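Local coordinates for protein vanadium-dependent haloperoxidase (Zobellia galactanivorans, PDB 4CIT) that probably oxidises iodide with hydrogen peroxide at a vanadate centre, as expected of a bacterial vanadium-dependent iodoperoxidase of the PAP2 superfamily, at residues Y228-D233 against N345-D350. Sequence-based numbering, arbitrary orientation.
Sequences YSLEED and NQHIDD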
# COMPACT_ATOMS: atom_id res chain seq x y z
N TYR A 228 16.81 23.28 7.12
CA TYR A 228 16.17 24.40 6.45
C TYR A 228 17.14 25.63 6.49
O TYR A 228 17.70 26.06 7.56
CB TYR A 228 14.87 24.75 7.12
CG TYR A 228 14.24 26.01 6.59
CD1 TYR A 228 13.47 25.96 5.47
CD2 TYR A 228 14.44 27.24 7.18
CE1 TYR A 228 12.85 27.06 4.98
CE2 TYR A 228 13.81 28.38 6.64
CZ TYR A 228 13.01 28.24 5.52
OH TYR A 228 12.41 29.28 4.89
N SER A 229 17.35 26.20 5.32
CA SER A 229 18.21 27.34 5.22
C SER A 229 17.98 28.01 3.89
O SER A 229 17.75 27.33 2.91
CB SER A 229 19.69 26.90 5.31
OG SER A 229 20.56 28.01 5.12
N LEU A 230 18.05 29.36 3.90
CA LEU A 230 17.94 30.19 2.72
C LEU A 230 19.33 30.69 2.27
O LEU A 230 19.48 31.30 1.20
CB LEU A 230 16.94 31.33 2.94
CG LEU A 230 15.51 30.85 3.19
CD1 LEU A 230 14.58 32.00 3.36
CD2 LEU A 230 15.04 30.01 2.01
N GLU A 231 20.36 30.25 2.99
CA GLU A 231 21.68 30.57 2.54
C GLU A 231 21.98 29.87 1.26
O GLU A 231 21.80 28.68 1.14
CB GLU A 231 22.69 30.25 3.64
CG GLU A 231 22.55 31.10 4.89
CD GLU A 231 22.87 32.57 4.60
OE1 GLU A 231 24.04 32.89 4.25
OE2 GLU A 231 21.94 33.41 4.68
N GLU A 232 22.55 30.60 0.32
CA GLU A 232 22.78 30.10 -1.06
C GLU A 232 23.77 28.94 -1.18
O GLU A 232 23.71 28.15 -2.10
CB GLU A 232 23.27 31.25 -1.95
N ASP A 233 24.67 28.83 -0.24
CA ASP A 233 25.62 27.70 -0.24
C ASP A 233 25.11 26.48 0.56
O ASP A 233 25.82 25.46 0.62
CB ASP A 233 27.01 28.14 0.28
CG ASP A 233 27.00 28.64 1.77
OD1 ASP A 233 25.98 28.51 2.49
OD2 ASP A 233 28.05 29.15 2.24
N ASN A 345 7.25 30.02 -2.85
CA ASN A 345 6.33 31.15 -2.98
C ASN A 345 6.59 32.26 -1.94
O ASN A 345 6.43 33.45 -2.28
CB ASN A 345 4.88 30.73 -2.91
CG ASN A 345 4.46 29.92 -4.12
OD1 ASN A 345 4.95 30.13 -5.28
ND2 ASN A 345 3.54 29.11 -3.92
N GLN A 346 7.07 31.91 -0.74
CA GLN A 346 7.37 32.89 0.28
C GLN A 346 8.71 33.61 0.12
O GLN A 346 8.86 34.77 0.61
CB GLN A 346 7.18 32.32 1.70
CG GLN A 346 5.71 32.13 2.04
CD GLN A 346 5.34 31.15 3.19
OE1 GLN A 346 6.01 31.06 4.13
NE2 GLN A 346 4.27 30.43 3.05
N HIS A 347 9.69 32.99 -0.53
CA HIS A 347 11.03 33.55 -0.57
C HIS A 347 11.65 33.69 -1.90
O HIS A 347 12.66 34.39 -1.99
CB HIS A 347 11.96 32.76 0.36
CG HIS A 347 11.46 32.69 1.75
ND1 HIS A 347 11.57 33.77 2.62
CD2 HIS A 347 10.82 31.72 2.44
CE1 HIS A 347 10.98 33.47 3.76
NE2 HIS A 347 10.53 32.23 3.69
N ILE A 348 11.16 33.02 -2.95
CA ILE A 348 11.82 33.02 -4.22
C ILE A 348 11.00 33.63 -5.34
O ILE A 348 11.51 34.46 -6.10
CB ILE A 348 12.21 31.58 -4.64
CG1 ILE A 348 13.04 30.92 -3.52
CG2 ILE A 348 12.84 31.57 -6.01
CD1 ILE A 348 14.35 31.52 -3.20
N ASP A 349 9.75 33.15 -5.53
CA ASP A 349 8.99 33.45 -6.76
C ASP A 349 7.52 33.24 -6.36
O ASP A 349 7.08 32.10 -6.16
CB ASP A 349 9.42 32.54 -7.90
CG ASP A 349 8.70 32.80 -9.22
OD1 ASP A 349 7.59 33.40 -9.25
OD2 ASP A 349 9.23 32.27 -10.24
N ASP A 350 6.76 34.33 -6.31
CA ASP A 350 5.37 34.19 -5.89
C ASP A 350 4.43 33.66 -6.97
O ASP A 350 3.22 33.38 -6.64
CB ASP A 350 4.83 35.46 -5.23
CG ASP A 350 4.89 36.72 -6.12
OD1 ASP A 350 5.14 36.59 -7.30
OD2 ASP A 350 4.63 37.82 -5.64
O HOH W 1 9.19 29.67 4.05
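Y228 and L230 meet the imidazole of H347, on helix 340-347, in a small surface contact that illustrates how one ring can take an apolar and a polar neighbour at once. Y228 extends its phenol away from its own backbone N (chi1 173°), bringing OH within 3.7 Å of H347 NE2 in an oblique approach. A water also bridges the two: it sits at the edge of the imidazole, in its plane, accepting a weak hydrogen bond from H347 NE2 at 2.9 Å; it donates weakly to Q346 OE1 and makes a long, weak link to Y228 OH. S229 OG accepts from E231 N at 3.1 Å, an ST turn within the loop. From L230 the CB bond heads toward H347, and the CD1 methyl sits over one face of the H347 ring, 3.6 Å from the ring centroid and 15° off the normal, a CH-pi contact. Around this pair, L230 also touches V343 and Y237, while Y228 meets the ring of F236; the loop preceding helix 235-253 is thus packed against helix 340-347 at the molecular periphery, well away from the chain's centre. Since no direct hydrogen bond crosses between the segments, their association here rests on the methyl-imidazole contact, the Y228 hydroxyl beside the ring and a weakly held water, consistent with modest, probably largely dispersive cohesion.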